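Local coordinates for DSBA-like thioredoxin domain-containing protein (Nitrosomonas europaea, PDB 2IN3) that probably works as a thiol-disulfide oxidoreductase of the DsbA family, FrnE-like subfamily, and is a putative protein disulfide isomerase, at residues Q33-S36 with A37-V41; W172-S175 with G176-A179; A117-R120 with A121-G125. All coordinates share one frame; numbering follows the deposited sequence. Where two conformers were deposited one is given.

Contact 1. Residues Q33-S36 with A37-V41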
loop_
_atom_site.group_PDB
_atom_site.type_symbol
_atom_site.label_atom_id
_atom_site.label_comp_id
_atom_site.label_asym_id
_atom_site.label_seq_id
_atom_site.Cartn_x
_atom_site.Cartn_y
_atom_site.Cartn_z
ATOM N N GLN A 33 5.003 12.473 8.124
ATOM C CA GLN A 33 5.882 13.160 9.052
ATOM C C GLN A 33 5.381 14.597 9.284
ATOM O O GLN A 33 5.386 15.055 10.420
ATOM C CB GLN A 33 7.332 13.133 8.556
ATOM C CG GLN A 33 7.975 11.720 8.674
ATOM C CD GLN A 33 9.333 11.564 7.950
ATOM O OE1 GLN A 33 9.678 12.334 7.021
ATOM N NE2 GLN A 33 10.097 10.546 8.361
ATOM N N GLU A 34 4.888 15.251 8.233
ATOM C CA GLU A 34 4.572 16.673 8.292
ATOM C C GLU A 34 3.154 16.975 8.793
ATOM O O GLU A 34 2.939 17.953 9.536
ATOM C CB GLU A 34 4.784 17.303 6.919
ATOM C CG GLU A 34 5.288 18.718 7.010
ATOM C CD GLU A 34 5.309 19.438 5.670
ATOM O OE1 GLU A 34 5.164 20.663 5.699
ATOM O OE2 GLU A 34 5.491 18.793 4.611
ATOM N N TYR A 35 2.194 16.132 8.412
ATOM C CA TYR A 35 0.785 16.420 8.660
ATOM C C TYR A 35 0.104 15.655 9.799
ATOM O O TYR A 35 -1.093 15.855 10.031
ATOM C CB TYR A 35 -0.019 16.224 7.374
ATOM C CG TYR A 35 0.298 17.233 6.285
ATOM C CD1 TYR A 35 -0.498 18.366 6.100
ATOM C CD2 TYR A 35 1.403 17.050 5.454
ATOM C CE1 TYR A 35 -0.193 19.318 5.102
ATOM C CE2 TYR A 35 1.718 17.969 4.467
ATOM C CZ TYR A 35 0.912 19.084 4.277
ATOM O OH TYR A 35 1.229 19.958 3.270
ATOM N N SER A 36 0.842 14.808 10.516
ATOM C CA SER A 36 0.201 13.887 11.476
ATOM C C SER A 36 -0.390 14.542 12.728
ATOM O O SER A 36 -1.111 13.889 13.495
ATOM C CB SER A 36 1.121 12.714 11.828
ATOM O OG SER A 36 1.160 11.794 10.748
ATOM N N ALA A 37 -0.093 15.822 12.945
ATOM C CA ALA A 37 -0.752 16.578 13.995
ATOM C C ALA A 37 -2.144 17.037 13.560
ATOM O O ALA A 37 -2.965 17.378 14.403
ATOM C CB ALA A 37 0.100 17.780 14.449
ATOM N N PHE A 38 -2.424 16.981 12.261
ATOM C CA PHE A 38 -3.623 17.591 11.680
ATOM C C PHE A 38 -4.524 16.597 10.943
ATOM O O PHE A 38 -5.722 16.847 10.782
ATOM C CB PHE A 38 -3.196 18.699 10.716
ATOM C CG PHE A 38 -2.191 19.642 11.319
ATOM C CD1 PHE A 38 -2.564 20.494 12.359
ATOM C CD2 PHE A 38 -0.867 19.658 10.864
ATOM C CE1 PHE A 38 -1.646 21.362 12.939
ATOM C CE2 PHE A 38 0.067 20.518 11.446
ATOM C CZ PHE A 38 -0.333 21.376 12.477
ATOM N N LEU A 39 -3.937 15.489 10.498
ATOM C CA LEU A 39 -4.655 14.439 9.779
ATOM C C LEU A 39 -4.238 13.081 10.340
ATOM O O LEU A 39 -3.064 12.873 10.639
ATOM C CB LEU A 39 -4.313 14.503 8.280
ATOM C CG LEU A 39 -4.798 15.723 7.492
ATOM C CD1 LEU A 39 -4.154 15.794 6.104
ATOM C CD2 LEU A 39 -6.342 15.719 7.392
ATOM N N THR A 40 -5.179 12.155 10.517
ATOM C CA THR A 40 -4.770 10.793 10.891
ATOM C C THR A 40 -4.588 10.004 9.614
ATOM O O THR A 40 -5.552 9.821 8.867
ATOM C CB THR A 40 -5.787 10.088 11.785
ATOM O OG1 THR A 40 -6.070 10.924 12.917
ATOM C CG2 THR A 40 -5.218 8.742 12.277
ATOM N N VAL A 41 -3.361 9.561 9.358
ATOM C CA VAL A 41 -3.022 8.967 8.052
ATOM C C VAL A 41 -3.114 7.455 8.196
ATOM O O VAL A 41 -2.479 6.875 9.084
ATOM C CB VAL A 41 -1.626 9.391 7.488
ATOM C CG1 VAL A 41 -1.490 8.876 6.058
ATOM C CG2 VAL A 41 -1.465 10.937 7.460
HETATM O O HOH W 1 2.233 17.631 12.091
HETATM O O HOH W 2 -1.120 10.191 11.192
#
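Y35 meets F38 and L39 in the turn that follows the helix of a beta-alpha-beta unit (strand 9-14, helix 19-35, strand 40-45) of the thioredoxin fold. The carbonyl oxygen of Y35 is gripped twice. F38 N reaches Y35 O at 2.8 Å from above the carbonyl plane, while L39 N, 2.9 Å from Y35 O, comes in nearly head-on (C=O...N 163°). Two bonds to one acceptor hold the turn together. S36 CA adds a C-H...O contact to L39 O at 3.5 Å. Water bridges the rest: one molecule donates a hydrogen bond to E34 O and accepts one from A37 N; another accepts from V41 N at 3.0 Å and, in the S36 conformer given, donates to S36 OG, which is also hydrogen-bonded to R32 O, with a weak bond to L39 O as well. F38 sets CG beside its backbone N (chi1 -49°), which folds the ring back so that A37 CB rests over the centre of one face, 3.9 Å above the plane, and E34 O approaches the edge at 4.3 Å from F38 CE2. L39 CD1 lies 4.3 Å from Y35 CB, a loose apolar contact. Around the turn, helix 198-211 packs on Y35 and L39: L209 touches both side chains, D206 bonds Y35 OH and, in the conformer given, E34 forms a salt bridge with R202. K7 bonds S36 O, and T40 pairs through its backbone with P8 and L10, where strand 40-45 joins the sheet beside strand 9-14.

Contact 2. Residues W172-S175 with G176-A179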
loop_
_atom_site.group_PDB
_atom_site.type_symbol
_atom_site.label_atom_id
_atom_site.label_comp_id
_atom_site.label_asym_id
_atom_site.label_seq_id
_atom_site.Cartn_x
_atom_site.Cartn_y
_atom_site.Cartn_z
ATOM N N TRP A 172 -16.090 3.891 -3.774
ATOM C CA TRP A 172 -15.611 5.259 -3.857
ATOM C C TRP A 172 -15.168 5.675 -5.267
ATOM O O TRP A 172 -14.734 6.806 -5.463
ATOM C CB TRP A 172 -14.458 5.497 -2.887
ATOM C CG TRP A 172 -14.842 5.492 -1.454
ATOM C CD1 TRP A 172 -16.098 5.353 -0.929
ATOM C CD2 TRP A 172 -13.959 5.676 -0.347
ATOM N NE1 TRP A 172 -16.038 5.399 0.446
ATOM C CE2 TRP A 172 -14.738 5.615 0.826
ATOM C CE3 TRP A 172 -12.570 5.869 -0.231
ATOM C CZ2 TRP A 172 -14.178 5.743 2.104
ATOM C CZ3 TRP A 172 -12.026 6.010 1.029
ATOM C CH2 TRP A 172 -12.830 5.941 2.184
ATOM N N GLY A 173 -15.237 4.758 -6.226
ATOM C CA GLY A 173 -14.865 5.060 -7.608
ATOM C C GLY A 173 -13.385 5.303 -7.882
ATOM O O GLY A 173 -13.042 5.987 -8.855
ATOM N N ILE A 174 -12.497 4.741 -7.060
ATOM C CA ILE A 174 -11.061 5.016 -7.221
ATOM C C ILE A 174 -10.509 4.346 -8.491
ATOM O O ILE A 174 -10.559 3.132 -8.627
ATOM C CB ILE A 174 -10.218 4.579 -5.988
ATOM C CG1 ILE A 174 -10.823 5.071 -4.660
ATOM C CG2 ILE A 174 -8.743 5.008 -6.138
ATOM C CD1 ILE A 174 -10.857 6.572 -4.463
ATOM N N SER A 175 -9.954 5.147 -9.399
ATOM C CA SER A 175 -9.565 4.640 -10.727
ATOM C C SER A 175 -8.046 4.523 -10.928
ATOM O O SER A 175 -7.579 3.896 -11.891
ATOM C CB SER A 175 -10.172 5.505 -11.836
ATOM O OG SER A 175 -9.631 6.819 -11.789
ATOM N N GLY A 176 -7.284 5.132 -10.031
ATOM C CA GLY A 176 -5.841 5.124 -10.141
ATOM C C GLY A 176 -5.240 4.950 -8.768
ATOM O O GLY A 176 -5.853 5.307 -7.765
ATOM N N PHE A 177 -4.049 4.373 -8.720
ATOM C CA PHE A 177 -3.378 4.098 -7.432
ATOM C C PHE A 177 -1.929 4.496 -7.602
ATOM O O PHE A 177 -1.415 4.392 -8.720
ATOM C CB PHE A 177 -3.512 2.632 -7.071
ATOM C CG PHE A 177 -4.940 2.185 -7.012
ATOM C CD1 PHE A 177 -5.600 2.104 -5.789
ATOM C CD2 PHE A 177 -5.652 1.922 -8.206
ATOM C CE1 PHE A 177 -6.949 1.718 -5.733
ATOM C CE2 PHE A 177 -7.000 1.545 -8.175
ATOM C CZ PHE A 177 -7.658 1.453 -6.927
ATOM N N PRO A 178 -1.290 5.000 -6.524
ATOM C CA PRO A 178 -1.836 5.224 -5.176
ATOM C C PRO A 178 -2.910 6.327 -5.199
ATOM O O PRO A 178 -2.893 7.155 -6.100
ATOM C CB PRO A 178 -0.617 5.757 -4.399
ATOM C CG PRO A 178 0.278 6.362 -5.451
ATOM C CD PRO A 178 0.112 5.449 -6.635
ATOM N N ALA A 179 -3.840 6.318 -4.251
ATOM C CA ALA A 179 -4.834 7.384 -4.191
ATOM C C ALA A 179 -4.860 7.897 -2.776
ATOM O O ALA A 179 -4.486 7.183 -1.840
ATOM C CB ALA A 179 -6.210 6.888 -4.609
#
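The F177 ring receives the methyl CG2 of I174 over one face, a CH-pi contact 4.1 Å from CG2 to the ring centroid and 27° off the ring normal. F177 CZ lies 3.8 Å from I174 O, and S175 C approaches the ring obliquely near CE2. I174 turns CG1 beside its backbone N (chi1 -48°), leaving CG2 anti to that N and aimed into the turn. There I174 CG2 meets three partners at once: the ring, A179 CB at 3.5 Å and G176 O at 3.3 Å. G176 N and G176 O are buried here without a partner in the model. The segment 172-179 carries the cis-proline loop of the thioredoxin fold: the peptide bond before P178 is cis, and P178 touches W20, C21 and F24 of helix 19-35, at whose start lies a probable CxxC pair, C18 and C21. F177 touches that probable motif too, as its place just before the cis-proline would suggest. With an alanine at F177, the I174 methyl would probably lose its aromatic face and a gap would open beside the likely CxxC. Upstream, G173 takes positive phi (69°) in a Schellman motif that ends helix 156-171, turning the chain into the loop. W172 meets the ring of W11 edge-to-face, and I174 reaches I13, V181 and L190, side chains of three different strands of the sheet.

Contact 3. Residues A117-R120 with A121-G125; sequences AIQR and AFYVG. With EDO (1,2-ethanediol), chain C.
Q119 O takes the N-H of Y123 at 2.8 Å in a bond straight to 167°, one of the i to i+4 links that also run from A121 N to A117 O and from F122 N to I118 O. One residue on, R120 O is shared: V124 N binds it at 2.9 Å, tilted from the carbonyl plane, and G125 N at 3.0 Å, in that plane. This sharing falls near the C-terminal end of helix 111-123, in the helical insertion of the DsbA fold; a CB on G125 would clash with A121 O. The R120 chain, bent at chi3 (-63°), turns its guanidinium edge to 1,2-ethanediol, probably from the crystallisation liquor: R120 NH2 donates to O2 of the diol at 2.7 Å and R120 NE to its O1 at 2.9 Å. On another side of the helix, Q119 and Y123 lie side by side, with Q119 NE2 in plane at the tyrosine's edge, 4.0 Å from Y123 CE2, and amide and ring planes 70° apart. That amide nitrogen bonds P16 O. F122 CD2 sits over the Y123 ring centre, while W22, W68 and F79 add further ring contacts to Y123. I118 packs on V100 of helix 94-106 and L138 of helix 132-141.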
loop_
_atom_site.group_PDB
_atom_site.type_symbol
_atom_site.label_atom_id
_atom_site.label_comp_id
_atom_site.label_asym_id
_atom_site.label_seq_id
_atom_site.Cartn_x
_atom_site.Cartn_y
_atom_site.Cartn_z
ATOM N N ALA A 117 7.922 -2.578 4.218
ATOM C CA ALA A 117 8.732 -3.787 4.342
ATOM C C ALA A 117 8.348 -4.817 3.274
ATOM O O ALA A 117 9.234 -5.439 2.691
ATOM C CB ALA A 117 8.641 -4.394 5.782
ATOM N N ILE A 118 7.047 -4.979 3.012
ATOM C CA ILE A 118 6.545 -5.871 1.953
ATOM C C ILE A 118 7.027 -5.397 0.569
ATOM O O ILE A 118 7.555 -6.178 -0.211
ATOM C CB ILE A 118 4.996 -5.948 1.939
ATOM C CG1 ILE A 118 4.480 -6.653 3.225
ATOM C CG2 ILE A 118 4.507 -6.653 0.684
ATOM C CD1 ILE A 118 2.971 -6.499 3.393
ATOM N N GLN A 119 6.911 -4.103 0.313
ATOM C CA GLN A 119 7.306 -3.559 -0.991
ATOM C C GLN A 119 8.796 -3.776 -1.268
ATOM O O GLN A 119 9.195 -4.101 -2.395
ATOM C CB GLN A 119 6.962 -2.070 -1.051
ATOM C CG GLN A 119 5.455 -1.798 -0.966
ATOM C CD GLN A 119 5.121 -0.531 -1.683
ATOM O OE1 GLN A 119 5.429 0.543 -1.206
ATOM N NE2 GLN A 119 4.531 -0.651 -2.872
ATOM N N ARG A 120 9.619 -3.587 -0.246
ATOM C CA ARG A 120 11.051 -3.747 -0.418
ATOM C C ARG A 120 11.381 -5.228 -0.637
ATOM O O ARG A 120 12.242 -5.561 -1.484
ATOM C CB ARG A 120 11.816 -3.172 0.775
ATOM C CG ARG A 120 13.301 -3.073 0.569
ATOM C CD ARG A 120 13.978 -2.594 1.869
ATOM N NE ARG A 120 13.545 -1.249 2.274
ATOM C CZ ARG A 120 12.687 -0.977 3.263
ATOM N NH1 ARG A 120 12.128 -1.954 3.997
ATOM N NH2 ARG A 120 12.385 0.293 3.533
ATOM N N ALA A 121 10.697 -6.096 0.112
ATOM C CA ALA A 121 10.962 -7.523 0.044
ATOM C C ALA A 121 10.604 -8.045 -1.342
ATOM O O ALA A 121 11.249 -8.959 -1.850
ATOM C CB ALA A 121 10.200 -8.263 1.112
ATOM N N PHE A 122 9.539 -7.488 -1.909
ATOM C CA PHE A 122 9.089 -7.851 -3.229
ATOM C C PHE A 122 9.964 -7.242 -4.346
ATOM O O PHE A 122 10.574 -7.979 -5.137
ATOM C CB PHE A 122 7.633 -7.428 -3.397
ATOM C CG PHE A 122 7.045 -7.783 -4.745
ATOM C CD1 PHE A 122 7.040 -9.110 -5.196
ATOM C CD2 PHE A 122 6.466 -6.812 -5.525
ATOM C CE1 PHE A 122 6.477 -9.444 -6.437
ATOM C CE2 PHE A 122 5.906 -7.130 -6.772
ATOM C CZ PHE A 122 5.920 -8.441 -7.227
ATOM N N TYR A 123 10.035 -5.914 -4.402
ATOM C CA TYR A 123 10.722 -5.253 -5.525
ATOM C C TYR A 123 12.235 -5.425 -5.523
ATOM O O TYR A 123 12.858 -5.573 -6.592
ATOM C CB TYR A 123 10.333 -3.784 -5.613
ATOM C CG TYR A 123 8.877 -3.618 -5.989
ATOM C CD1 TYR A 123 8.399 -4.118 -7.205
ATOM C CD2 TYR A 123 7.970 -2.982 -5.134
ATOM C CE1 TYR A 123 7.061 -3.990 -7.564
ATOM C CE2 TYR A 123 6.603 -2.857 -5.485
ATOM C CZ TYR A 123 6.189 -3.349 -6.724
ATOM O OH TYR A 123 4.887 -3.267 -7.089
ATOM N N VAL A 124 12.825 -5.446 -4.331
ATOM C CA VAL A 124 14.275 -5.570 -4.199
ATOM C C VAL A 124 14.633 -6.999 -3.849
ATOM O O VAL A 124 15.475 -7.603 -4.510
ATOM C CB VAL A 124 14.829 -4.574 -3.143
ATOM C CG1 VAL A 124 16.371 -4.665 -3.012
ATOM C CG2 VAL A 124 14.375 -3.130 -3.493
ATOM N N GLY A 125 13.975 -7.544 -2.831
ATOM C CA GLY A 125 14.317 -8.875 -2.330
ATOM C C GLY A 125 13.893 -9.986 -3.281
ATOM O O GLY A 125 14.406 -11.099 -3.197
HETATM C C1 EDO C . 15.255 1.637 0.213
HETATM O O1 EDO C . 14.590 0.379 0.122
HETATM C C2 EDO C . 14.294 2.681 0.755
HETATM O O2 EDO C . 13.465 2.070 1.743
#

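In the fold
From the N terminus, strand 9-14 and helix 19-35 come first, and contact 1 closes the short turn that returns the chain to strand 40-45. Contact 3 follows in the helical insertion, at the end of helix 111-123, and contact 2 comes last, in the loop from helix 156-171 to strand 179-184. The three stand in series; none nests in or crosses another. Contacts 2 and 3 lie on opposite sides of the chain's centre, their centres about 22 Å apart, yet P178 of the one and Q119 of the other both reach C21 on helix 19-35. Contact 1 sits at that helix's far end, tying it to the sheet edge and helix 198-211.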